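Local coordinates for protein Two-component sensor histidine kinase (Nostoc sp., PDB 6OZB) that probably senses light for a two-component histidine kinase through the bilin-binding GAF domain of a cyanobacterial phytochrome, here loaded with phycoerythrobilin, at residues A24-S29 and L191-A196; V101-D106 and G110-S115. The protein carries 1 engineered substitution. All blocks are in the same frame, centred on the assembly; numbering follows the deposited sequence.

Contact 1 (A24-S29 and L191-A196); sequences ARIRQS and LAVAIA
Ile26 and Ala194 are the residues whose CA atoms come nearest across the two helical segments, the CA of Ile26 lying 6.2 Å from the CA of Ala194. The backbone carbonyls of both segments point in the same general direction, so the helices run in a like sense here. At Ser29 the first helix stops: its phi is positive (60°), and Ser29 N bonds back to Ile26 O at 2.9 Å, as part of a Schellman motif. Residues 191-196 stay helical throughout.

A single side chain bridges the gap. Ile26 sends CB toward the other helix, and CG1 is anti to the carbonyl carbon, beside the backbone N (chi1 -65°). With chi2 near 169°, the ethyl branch is extended and CD1 leads. This methyl lands on the small Ala194, 3.7 Å from Ala194 CB, while Ile26 CG1 stands 3.8 Å from that same CB. The same Ile26 CD1 also meets Val193 CG1, more loosely, at 4.2 Å. The buried surface is small, 99 Å², and every contact is apolar. Replacing Ile26 with an alanine would probably open a gap over the Ala194 methyl and leave Val193 CG1 without its neighbour across the helices.

Adjacent residues tie each helix elsewhere: Arg25 makes a salt bridge with Glu42 of helix 32-47, and Ile195 packs on Ile156 and Cys158 of strand 150-158. The contact is thus plain helix-helix packing between the N-terminal helix 12-27 and the C-terminal helix 178-201, in the helical layer that flanks the antiparallel sheet of this GAF domain.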
loop_
_atom_site.group_PDB
_atom_site.type_symbol
_atom_site.label_atom_id
_atom_site.label_comp_id
_atom_site.label_asym_id
_atom_site.label_seq_id
_atom_site.Cartn_x
_atom_site.Cartn_y
_atom_site.Cartn_z
ATOM N N ALA C 24 18.033 16.827 29.909
ATOM C CA ALA C 24 18.302 17.845 30.916
ATOM C C ALA C 24 17.375 17.655 32.109
ATOM O O ALA C 24 17.798 17.816 33.255
ATOM C CB ALA C 24 18.147 19.233 30.339
ATOM N N ARG C 25 16.114 17.312 31.843
ATOM C CA ARG C 25 15.153 17.092 32.911
ATOM C C ARG C 25 15.482 15.868 33.755
ATOM O O ARG C 25 15.292 15.864 34.978
ATOM C CB ARG C 25 13.747 16.949 32.348
ATOM C CG ARG C 25 13.222 18.254 31.789
ATOM C CD ARG C 25 11.848 18.078 31.210
ATOM N NE ARG C 25 11.667 19.172 30.283
ATOM C CZ ARG C 25 11.519 19.032 28.968
ATOM N NH1 ARG C 25 11.452 17.828 28.364
ATOM N NH2 ARG C 25 11.420 20.117 28.250
ATOM N N ILE C 26 15.930 14.813 33.090
ATOM C CA ILE C 26 16.387 13.618 33.807
ATOM C C ILE C 26 17.551 13.979 34.731
ATOM O O ILE C 26 17.533 13.684 35.920
ATOM C CB ILE C 26 16.852 12.510 32.833
ATOM C CG1 ILE C 26 15.707 11.996 31.981
ATOM C CG2 ILE C 26 17.479 11.320 33.619
ATOM C CD1 ILE C 26 16.192 11.104 30.826
ATOM N N ARG C 27 18.526 14.697 34.193
ATOM C CA ARG C 27 19.729 15.067 34.936
ATOM C C ARG C 27 19.446 15.976 36.119
ATOM O O ARG C 27 20.169 15.948 37.118
ATOM C CB ARG C 27 20.704 15.708 33.983
ATOM C CG ARG C 27 21.231 14.723 32.918
ATOM C CD ARG C 27 22.258 15.416 32.126
ATOM N NE ARG C 27 22.627 14.726 30.903
ATOM C CZ ARG C 27 23.418 15.268 29.989
ATOM N NH1 ARG C 27 23.935 16.478 30.182
ATOM N NH2 ARG C 27 23.715 14.586 28.900
ATOM N N GLN C 28 18.392 16.779 36.016
ATOM C CA GLN C 28 17.970 17.644 37.116
ATOM C C GLN C 28 17.104 16.911 38.172
ATOM O O GLN C 28 16.623 17.538 39.117
ATOM C CB GLN C 28 17.206 18.849 36.560
ATOM C CG GLN C 28 18.097 19.773 35.730
ATOM C CD GLN C 28 17.322 20.872 35.022
ATOM O OE1 GLN C 28 16.095 20.814 34.901
ATOM N NE2 GLN C 28 18.043 21.865 34.514
ATOM N N SER C 29 16.908 15.609 37.976
ATOM C CA SER C 29 16.121 14.747 38.865
ATOM C C SER C 29 14.652 15.143 39.027
ATOM O O SER C 29 14.061 14.971 40.094
ATOM C CB SER C 29 16.784 14.714 40.246
ATOM O OG SER C 29 18.071 14.101 40.180
ATOM N N LEU C 191 12.233 8.787 26.169
ATOM C CA LEU C 191 11.301 8.694 27.292
ATOM C C LEU C 191 11.459 7.377 28.036
ATOM O O LEU C 191 11.379 7.323 29.266
ATOM C CB LEU C 191 9.848 8.844 26.811
ATOM C CG LEU C 191 9.357 10.233 26.427
ATOM C CD1 LEU C 191 7.965 10.118 25.805
ATOM C CD2 LEU C 191 9.322 11.133 27.679
ATOM N N ALA C 192 11.704 6.315 27.286
ATOM C CA ALA C 192 11.922 5.000 27.855
ATOM C C ALA C 192 13.098 5.039 28.825
ATOM O O ALA C 192 13.098 4.318 29.839
ATOM C CB ALA C 192 12.165 4.004 26.778
ATOM N N VAL C 193 14.119 5.829 28.487
ATOM C CA VAL C 193 15.257 5.995 29.397
ATOM C C VAL C 193 14.831 6.727 30.684
ATOM O O VAL C 193 15.206 6.312 31.779
ATOM C CB VAL C 193 16.419 6.765 28.732
ATOM C CG1 VAL C 193 17.464 7.204 29.769
ATOM C CG2 VAL C 193 17.038 5.938 27.672
ATOM N N ALA C 194 14.050 7.791 30.558
ATOM C CA ALA C 194 13.571 8.508 31.734
ATOM C C ALA C 194 12.739 7.572 32.610
ATOM O O ALA C 194 12.858 7.561 33.830
ATOM C CB ALA C 194 12.749 9.738 31.331
ATOM N N ILE C 195 11.855 6.805 31.984
ATOM C CA ILE C 195 11.040 5.864 32.737
ATOM C C ILE C 195 11.877 4.797 33.449
ATOM O O ILE C 195 11.690 4.533 34.647
ATOM C CB ILE C 195 9.993 5.209 31.806
ATOM C CG1 ILE C 195 9.057 6.276 31.252
ATOM C CG2 ILE C 195 9.223 4.152 32.559
ATOM C CD1 ILE C 195 8.380 5.847 29.919
ATOM N N ALA C 196 12.819 4.176 32.746
ATOM C CA ALA C 196 13.694 3.203 33.387
ATOM C C ALA C 196 14.487 3.776 34.565
ATOM O O ALA C 196 14.692 3.098 35.582
ATOM C CB ALA C 196 14.655 2.624 32.387
#

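Contact 2 (V101-D106 and G110-S115); sequences VRSIVD and GMIGQS. With PEB (phycoerythrobilin), chain F.
Ser103, Val105 and Ile112 face phycoerythrobilin from one side of an antiparallel beta hairpin whose strands, 102-106 and 111-115, run at 164° to each other. Ser103 CB lies 3.3 Å from O1C of the chromophore, and Val105 CG2 is 3.6 Å from O2C, so this strand abuts both oxygens of one propionate. The second propionate is met from the partner strand, with Ile112 CD1 3.6 Å from O1B. That reach follows from an extended chain, CG1 being anti to the backbone N (chi1 177°) and the second torsion also anti (172°). Val105 CG2 and Ile112 CD1 also touch, 3.9 Å apart, forming an apolar patch beside the carboxylates. Arg133 and His139 add hydrogen bonds to the bilin from outside the hairpin.

Behind this first shell, Gln114 steadies Ser103. Its NE2 donates to Ser103 OG at 2.9 Å, nearly straight, with the hydroxyl close to the amide plane; Gln114 OE1 is taken by Arg133 NH2, so both ends of the amide are engaged.

The backbone fixes the register. Ile104 and Gly113 exchange a pair of hydrogen bonds, the Gly113 N to Ile104 O one measuring 2.7 Å. At the turn end Gly110 and Met111 both face Asp106, a G1 beta bulge, with a positive phi at Gly110; Asp106 OD2 meanwhile bonds to Thr109 in the turn.

At the other end the bent Arg102 side chain grips Ser115 side-on. Ser115 O takes two donors, Arg102 N and Arg102 NE, from opposite faces of its plane, NE at 2.8 Å, while Arg102 NH2 bonds Ser115 OG at 2.9 Å, close to the guanidinium plane.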
loop_
_atom_site.group_PDB
_atom_site.type_symbol
_atom_site.label_atom_id
_atom_site.label_comp_id
_atom_site.label_asym_id
_atom_site.label_seq_id
_atom_site.Cartn_x
_atom_site.Cartn_y
_atom_site.Cartn_z
ATOM N N VAL C 101 5.358 -1.841 16.375
ATOM C CA VAL C 101 4.904 -1.139 15.199
ATOM C C VAL C 101 4.600 0.354 15.472
ATOM O O VAL C 101 4.081 0.710 16.535
ATOM C CB VAL C 101 3.652 -1.854 14.624
ATOM C CG1 VAL C 101 2.405 -1.503 15.420
ATOM C CG2 VAL C 101 3.462 -1.501 13.190
ATOM N N ARG C 102 4.955 1.200 14.506
ATOM C CA ARG C 102 4.541 2.599 14.444
ATOM C C ARG C 102 3.457 2.648 13.383
ATOM O O ARG C 102 3.591 2.000 12.353
ATOM C CB ARG C 102 5.709 3.515 14.105
ATOM C CG ARG C 102 6.847 3.512 15.168
ATOM C CD ARG C 102 7.798 2.346 15.016
ATOM N NE ARG C 102 8.402 2.279 13.692
ATOM C CZ ARG C 102 9.487 2.951 13.317
ATOM N NH1 ARG C 102 10.099 3.794 14.149
ATOM N NH2 ARG C 102 9.932 2.814 12.089
ATOM N N SER C 103 2.382 3.392 13.637
ATOM C CA SER C 103 1.214 3.371 12.757
ATOM C C SER C 103 0.775 4.759 12.347
ATOM O O SER C 103 0.672 5.635 13.191
ATOM C CB SER C 103 0.042 2.696 13.447
ATOM O OG SER C 103 0.298 1.347 13.778
ATOM N N ILE C 104 0.511 4.928 11.048
ATOM C CA ILE C 104 -0.009 6.156 10.464
ATOM C C ILE C 104 -1.387 5.881 9.867
ATOM O O ILE C 104 -1.473 5.135 8.914
ATOM C CB ILE C 104 0.906 6.673 9.336
ATOM C CG1 ILE C 104 2.331 6.945 9.834
ATOM C CG2 ILE C 104 0.294 7.886 8.656
ATOM C CD1 ILE C 104 3.383 6.917 8.718
ATOM N N VAL C 105 -2.444 6.500 10.399
ATOM C CA VAL C 105 -3.784 6.351 9.834
ATOM C C VAL C 105 -4.101 7.573 9.008
ATOM O O VAL C 105 -3.984 8.693 9.479
ATOM C CB VAL C 105 -4.873 6.147 10.927
ATOM C CG1 VAL C 105 -6.229 5.980 10.304
ATOM C CG2 VAL C 105 -4.539 4.926 11.765
ATOM N N ASP C 106 -4.518 7.331 7.765
ATOM C CA ASP C 106 -4.904 8.368 6.840
ATOM C C ASP C 106 -6.389 8.185 6.554
ATOM O O ASP C 106 -6.804 7.321 5.769
ATOM C CB ASP C 106 -4.055 8.281 5.586
ATOM C CG ASP C 106 -4.282 9.448 4.653
ATOM O OD1 ASP C 106 -3.592 10.480 4.818
ATOM O OD2 ASP C 106 -5.129 9.314 3.741
ATOM N N GLY C 110 -8.548 5.867 3.849
ATOM C CA GLY C 110 -8.961 4.674 4.583
ATOM C C GLY C 110 -7.842 3.680 4.796
ATOM O O GLY C 110 -8.098 2.479 4.952
ATOM N N MET C 111 -6.607 4.177 4.812
ATOM C CA MET C 111 -5.431 3.319 4.900
ATOM C C MET C 111 -4.646 3.557 6.194
ATOM O O MET C 111 -4.640 4.654 6.745
ATOM C CB MET C 111 -4.508 3.533 3.709
ATOM C CG MET C 111 -5.186 3.428 2.351
ATOM S SD MET C 111 -5.725 1.748 1.916
ATOM C CE MET C 111 -4.162 0.946 1.503
ATOM N N ILE C 112 -3.968 2.510 6.650
ATOM C CA ILE C 112 -3.063 2.621 7.804
ATOM C C ILE C 112 -1.708 2.114 7.343
ATOM O O ILE C 112 -1.624 1.097 6.656
ATOM C CB ILE C 112 -3.560 1.813 9.021
ATOM C CG1 ILE C 112 -2.537 1.906 10.166
ATOM C CG2 ILE C 112 -3.782 0.348 8.657
ATOM C CD1 ILE C 112 -3.046 1.280 11.510
ATOM N N GLY C 113 -0.659 2.852 7.677
ATOM C CA GLY C 113 0.684 2.498 7.304
ATOM C C GLY C 113 1.429 2.062 8.536
ATOM O O GLY C 113 1.414 2.769 9.545
ATOM N N GLN C 114 2.122 0.936 8.445
ATOM C CA GLN C 114 2.767 0.382 9.618
ATOM C C GLN C 114 4.195 0.043 9.323
ATOM O O GLN C 114 4.549 -0.462 8.243
ATOM C CB GLN C 114 1.982 -0.828 10.117
ATOM C CG GLN C 114 0.650 -0.370 10.744
ATOM C CD GLN C 114 -0.119 -1.468 11.434
ATOM O OE1 GLN C 114 -0.285 -2.574 10.908
ATOM N NE2 GLN C 114 -0.582 -1.174 12.651
ATOM N N SER C 115 5.032 0.370 10.295
ATOM C CA SER C 115 6.469 0.197 10.161
ATOM C C SER C 115 6.975 -0.420 11.446
ATOM O O SER C 115 6.882 0.207 12.491
ATOM C CB SER C 115 7.158 1.538 9.893
ATOM O OG SER C 115 8.552 1.403 9.905
HETATM C CHC PEB F . -6.861 3.664 20.286
HETATM N NC PEB F . -7.037 1.930 18.454
HETATM C C1C PEB F . -6.238 1.242 17.592
HETATM C C2C PEB F . -4.932 1.627 17.761
HETATM C C3C PEB F . -4.901 2.576 18.760
HETATM C C4C PEB F . -6.235 2.755 19.190
HETATM C CMC PEB F . -3.597 3.200 19.224
HETATM C CAC PEB F . -3.753 1.033 16.920
HETATM C CBC PEB F . -3.743 1.612 15.515
HETATM C CGC PEB F . -3.124 2.985 15.567
HETATM O O1C PEB F . -1.949 3.100 16.018
HETATM O O2C PEB F . -3.758 4.003 15.156
HETATM N ND PEB F . -5.749 5.731 19.655
HETATM C C1D PEB F . -5.953 4.693 20.749
HETATM C C2D PEB F . -6.591 5.458 21.810
HETATM C C3D PEB F . -6.794 6.770 21.441
HETATM C C4D PEB F . -6.288 7.030 20.144
HETATM C CMD PEB F . -7.082 4.812 23.134
HETATM C CAD PEB F . -7.572 7.786 22.297
HETATM C CBD PEB F . -7.085 9.060 22.411
HETATM O OD PEB F . -6.273 8.085 19.527
HETATM N NA PEB F . -11.866 0.484 18.498
HETATM C C1A PEB F . -12.934 0.972 19.300
HETATM C C2A PEB F . -14.052 -0.036 19.310
HETATM C C3A PEB F . -13.599 -1.219 18.469
HETATM C C4A PEB F . -12.192 -0.826 17.976
HETATM C CMA PEB F . -14.470 -0.448 20.757
HETATM C CBA PEB F . -15.902 -1.967 17.604
HETATM O OA PEB F . -12.908 2.038 19.893
HETATM C CHA PEB F . -11.483 -1.597 17.102
HETATM C CAA PEB F . -14.445 -1.610 17.254
HETATM N NB PEB F . -9.111 -0.298 17.231
HETATM C C1B PEB F . -10.060 -1.263 16.662
HETATM C C2B PEB F . -9.467 -1.967 15.550
HETATM C C3B PEB F . -8.141 -1.451 15.391
HETATM C C4B PEB F . -7.875 -0.402 16.439
HETATM C CHB PEB F . -6.662 0.235 16.521
HETATM C CMB PEB F . -10.141 -3.029 14.741
HETATM C CAB PEB F . -7.138 -1.880 14.341
HETATM C CBB PEB F . -7.184 -0.898 13.191
HETATM C CGB PEB F . -6.274 -1.500 12.118
HETATM O O1B PEB F . -5.037 -1.600 12.374
HETATM O O2B PEB F . -6.760 -1.910 11.036
#

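Overall arrangement
Contact 1 and contact 2 lie on opposite sides of the chain's centre, with centres 29 Å apart and nearest atoms about 13 Å apart, so they do not touch. Along the sequence both strands of contact 2 fall between the two helical segments of contact 1, which pairs helices near the chain ends. Among the links between the regions are the bond from Arg102 NH1 to Gln185 on helix 178-201 and strand 150-158, which borders strand 102-106 in the sheet and also receives Ile195 of that helix. The hairpin that lines the pocket and helix 178-201 thus meet through the sheet and a side-chain bond, while contact 1 joins helix 12-27 to helix 178-201.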